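ADP-ribose pyrophosphatase (Streptococcus suis, PDB 3O8S) hydrolyses ADP-ribose as a Nudix-family pyrophosphatase, cleaving the diphosphate link of its substrate. Local coordinates at the interface of chains A and B. Numbering follows the deposited sequence. Chains: chain A/B, ADP-ribose pyrophosphatase.

Contact 1: the interface of chains A and B. Residues chain A 69-71, 99-100; chain B 68-69.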
loop_
_atom_site.group_PDB
_atom_site.type_symbol
_atom_site.label_atom_id
_atom_site.label_comp_id
_atom_site.label_asym_id
_atom_site.label_seq_id
_atom_site.Cartn_x
_atom_site.Cartn_y
_atom_site.Cartn_z
ATOM N N PRO A 69 -11.147 5.320 -1.571
ATOM C CA PRO A 69 -11.587 3.942 -1.278
ATOM C C PRO A 69 -11.297 3.533 0.167
ATOM O O PRO A 69 -10.260 3.930 0.724
ATOM C CB PRO A 69 -10.763 3.079 -2.249
ATOM C CG PRO A 69 -10.165 4.028 -3.235
ATOM C CD PRO A 69 -9.998 5.314 -2.500
ATOM N N LYS A 70 -12.218 2.743 0.772
ATOM C CA LYS A 70 -12.065 2.217 2.131
ATOM C C LYS A 70 -10.846 1.288 2.178
ATOM O O LYS A 70 -10.615 0.538 1.227
ATOM C CB LYS A 70 -13.338 1.480 2.590
ATOM C CG LYS A 70 -14.467 2.411 3.003
ATOM N N LEU A 71 -10.030 1.400 3.238
ATOM C CA LEU A 71 -8.819 0.600 3.405
ATOM C C LEU A 71 -9.088 -0.655 4.220
ATOM O O LEU A 71 -9.625 -0.564 5.319
ATOM C CB LEU A 71 -7.715 1.418 4.106
ATOM C CG LEU A 71 -6.481 1.867 3.305
ATOM C CD1 LEU A 71 -5.424 2.412 4.234
ATOM C CD2 LEU A 71 -5.860 0.733 2.519
ATOM N N TRP A 99 -11.169 -3.376 8.283
ATOM C CA TRP A 99 -11.043 -1.984 7.887
ATOM C C TRP A 99 -10.153 -1.239 8.846
ATOM O O TRP A 99 -10.227 -1.422 10.064
ATOM C CB TRP A 99 -12.408 -1.324 7.745
ATOM C CG TRP A 99 -13.136 -1.780 6.517
ATOM C CD1 TRP A 99 -12.717 -1.668 5.223
ATOM C CD2 TRP A 99 -14.423 -2.407 6.471
ATOM N NE1 TRP A 99 -13.662 -2.192 4.372
ATOM C CE2 TRP A 99 -14.725 -2.644 5.110
ATOM C CE3 TRP A 99 -15.351 -2.803 7.453
ATOM C CZ2 TRP A 99 -15.918 -3.254 4.702
ATOM C CZ3 TRP A 99 -16.533 -3.410 7.050
ATOM C CH2 TRP A 99 -16.812 -3.621 5.689
ATOM N N CYS A 100 -9.253 -0.458 8.265
ATOM C CA CYS A 100 -8.238 0.291 8.964
ATOM C C CYS A 100 -8.855 1.401 9.789
ATOM O O CYS A 100 -9.575 2.246 9.259
ATOM C CB CYS A 100 -7.203 0.830 7.980
ATOM S SG CYS A 100 -5.733 1.537 8.762
ATOM N N THR B 68 -12.311 4.774 7.390
ATOM C CA THR B 68 -10.901 4.408 7.267
ATOM C C THR B 68 -10.047 5.656 6.912
ATOM O O THR B 68 -10.637 6.691 6.578
ATOM C CB THR B 68 -10.714 3.270 6.223
ATOM O OG1 THR B 68 -10.933 3.762 4.902
ATOM C CG2 THR B 68 -11.568 2.048 6.502
ATOM N N PRO B 69 -8.679 5.603 6.951
ATOM C CA PRO B 69 -7.891 6.789 6.564
ATOM C C PRO B 69 -8.001 7.099 5.070
ATOM O O PRO B 69 -8.070 6.169 4.250
ATOM C CB PRO B 69 -6.444 6.402 6.918
ATOM C CG PRO B 69 -6.545 5.179 7.769
ATOM C CD PRO B 69 -7.788 4.486 7.326
#
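B:Thr68 reaches across to the start of strand 70-79 in the other chain, meeting A:Leu71 with its hydroxyl. This is a contact between two copies of one Nudix protein. The backbone N of A:Leu71 donates a hydrogen bond to OG1 of B:Thr68, 3.0 Å long and fairly straight (162° at H). With chi1 at 71°, OG1 lies between the backbone N and the carbonyl carbon of its own residue, and this turns the hydroxyl towards the A:Leu71 amide. The same torsion puts the methyl CG2 on a different side, towards A:Trp99. CG2 of B:Thr68 packs 3.7 Å from CB of A:Trp99. It also comes near indole atoms CG and CD1, off to one side of the ring rather than over its middle. The two side chains meet at a slant. The carbonyl O of A:Leu71 lies 3.5 Å from CG2 of B:Thr68, and the carbonyl O of A:Cys100 lies 3.4 Å from CB of B:Thr68. B:Thr68 thus has protein on several sides and buries far more surface than any other residue here.

B:Pro69 follows with its ring against A:Cys100. Ring carbon CD of B:Pro69 lies 3.8 Å from CB of A:Cys100. SG is anti to the backbone N of A:Cys100 (chi1 -170°) and lies 3.9 Å from both CG and CD of B:Pro69. The ring packs on the thiol side chain, with the carbonyl O of A:Cys100 also against CD.

B:Thr68 is the first residue modelled in its chain. It lies in the loop that leads into strand 70-79 of chain B. It sits between strand 70-79 of chain A and the end of strand 97-99, where the Nudix box begins.

Contact 2: the interface of chains A and B. Residues chain A 71, 100-102, 104, 106; chain B 69, 130, 146.
A:Leu71 points its CD1 methyl at the branched end of B:Thr146, close to the Nudix box of chain A. This box is the signature motif of Nudix hydrolases, and its helix here is 106-118. The leucine and threonine side chains run at an angle to each other, neither parallel nor end-on. CD1 of A:Leu71 is 3.9 Å from both OG1 and CG2 of B:Thr146. It is almost as near to CB, so one methyl touches the whole branch point. B:Thr146 holds CG2 anti to its backbone N and OG1 anti to its carbonyl carbon (chi1 -77°). Both branches touch CD1 of A:Leu71; OG1 also meets a water, and CG2 also lies towards A:Val106.

The hydroxyl takes the polar role. OG1 of B:Thr146 is 2.8 Å from a water, and this water is 3.1 Å from the backbone N of A:Val106. The water thus joins strand 145-157 of chain B to the N-terminal end of the Nudix helix of chain A. The helix end might polarise the water.

CG2 of A:Val106 faces the methyls of its neighbours more loosely. It is 4.3 Å from CG2 of B:Thr146 and 4.3 Å from CG2 of B:Ile130, on strand 120-132.

Further along, ring carbon CG of B:Pro69 meets backbone carbonyls of the box loop. The O of A:Asp101 is 3.7 Å from CG of B:Pro69, with the O atoms of A:Val102 and A:Gln104 slightly farther off.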
loop_
_atom_site.group_PDB
_atom_site.type_symbol
_atom_site.label_atom_id
_atom_site.label_comp_id
_atom_site.label_asym_id
_atom_site.label_seq_id
_atom_site.Cartn_x
_atom_site.Cartn_y
_atom_site.Cartn_z
ATOM N N LEU A 71 -10.030 1.400 3.238
ATOM C CA LEU A 71 -8.819 0.600 3.405
ATOM C C LEU A 71 -9.088 -0.655 4.220
ATOM O O LEU A 71 -9.625 -0.564 5.319
ATOM C CB LEU A 71 -7.715 1.418 4.106
ATOM C CG LEU A 71 -6.481 1.867 3.305
ATOM C CD1 LEU A 71 -5.424 2.412 4.234
ATOM C CD2 LEU A 71 -5.860 0.733 2.519
ATOM N N CYS A 100 -9.253 -0.458 8.265
ATOM C CA CYS A 100 -8.238 0.291 8.964
ATOM C C CYS A 100 -8.855 1.401 9.789
ATOM O O CYS A 100 -9.575 2.246 9.259
ATOM C CB CYS A 100 -7.203 0.830 7.980
ATOM S SG CYS A 100 -5.733 1.537 8.762
ATOM N N ASP A 101 -8.595 1.369 11.107
ATOM C CA ASP A 101 -9.031 2.385 12.064
ATOM C C ASP A 101 -8.529 3.742 11.569
ATOM O O ASP A 101 -7.379 3.847 11.124
ATOM C CB ASP A 101 -8.484 2.054 13.459
ATOM C CG ASP A 101 -9.237 2.717 14.580
ATOM O OD1 ASP A 101 -8.995 3.919 14.828
ATOM O OD2 ASP A 101 -10.052 2.030 15.228
ATOM N N VAL A 102 -9.410 4.748 11.568
ATOM C CA VAL A 102 -9.144 6.096 11.049
ATOM C C VAL A 102 -7.893 6.724 11.693
ATOM O O VAL A 102 -7.104 7.332 10.977
ATOM C CB VAL A 102 -10.370 7.047 11.186
ATOM C CG1 VAL A 102 -10.292 8.182 10.169
ATOM C CG2 VAL A 102 -11.691 6.293 11.037
ATOM N N GLN A 104 -5.366 5.080 13.130
ATOM C CA GLN A 104 -4.221 4.179 13.155
ATOM C C GLN A 104 -3.632 3.959 11.781
ATOM O O GLN A 104 -4.345 3.996 10.777
ATOM C CB GLN A 104 -4.599 2.838 13.790
ATOM C CG GLN A 104 -4.608 2.920 15.313
ATOM C CD GLN A 104 -5.084 1.652 15.950
ATOM O OE1 GLN A 104 -4.294 0.756 16.267
ATOM N NE2 GLN A 104 -6.385 1.568 16.190
ATOM N N VAL A 106 -1.456 1.574 8.911
ATOM C CA VAL A 106 -1.644 0.231 8.347
ATOM C C VAL A 106 -1.011 -0.828 9.266
ATOM O O VAL A 106 -1.672 -1.796 9.621
ATOM C CB VAL A 106 -1.074 0.155 6.898
ATOM C CG1 VAL A 106 -0.902 -1.297 6.438
ATOM C CG2 VAL A 106 -1.963 0.912 5.929
ATOM N N PRO B 69 -8.679 5.603 6.951
ATOM C CA PRO B 69 -7.891 6.789 6.564
ATOM C C PRO B 69 -8.001 7.099 5.070
ATOM O O PRO B 69 -8.070 6.169 4.250
ATOM C CB PRO B 69 -6.444 6.402 6.918
ATOM C CG PRO B 69 -6.545 5.179 7.769
ATOM C CD PRO B 69 -7.788 4.486 7.326
ATOM N N ILE B 130 4.103 2.952 1.653
ATOM C CA ILE B 130 2.726 3.186 2.122
ATOM C C ILE B 130 2.914 3.811 3.491
ATOM O O ILE B 130 3.246 3.110 4.437
ATOM C CB ILE B 130 1.839 1.920 2.152
ATOM C CG1 ILE B 130 1.914 1.154 0.851
ATOM C CG2 ILE B 130 0.397 2.228 2.536
ATOM C CD1 ILE B 130 2.287 -0.189 1.106
ATOM N N THR B 146 -3.208 7.990 4.589
ATOM C CA THR B 146 -2.267 6.938 4.244
ATOM C C THR B 146 -1.740 7.361 2.868
ATOM O O THR B 146 -2.534 7.614 1.947
ATOM C CB THR B 146 -2.928 5.550 4.321
ATOM O OG1 THR B 146 -3.044 5.168 5.696
ATOM C CG2 THR B 146 -2.133 4.469 3.563
HETATM O O HOH W 1 -0.973 4.025 7.118
#

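Contact 1 and contact 2 are adjoining patches of one two-fold interface, with their C-alpha centres about 6 Å apart. They share A:Leu71, A:Cys100 and B:Pro69. Contact 1 involves the first modelled segment of chain B, and contact 2 extends to its strands 120-132 and 145-157. Chain A contributes strand 70-79 and the region of its Nudix box to the pair. Each contact recurs with the chains exchanged. The dimer may therefore steady the Nudix loop and helix start in both copies, although the structure alone does not show that it forms in solution.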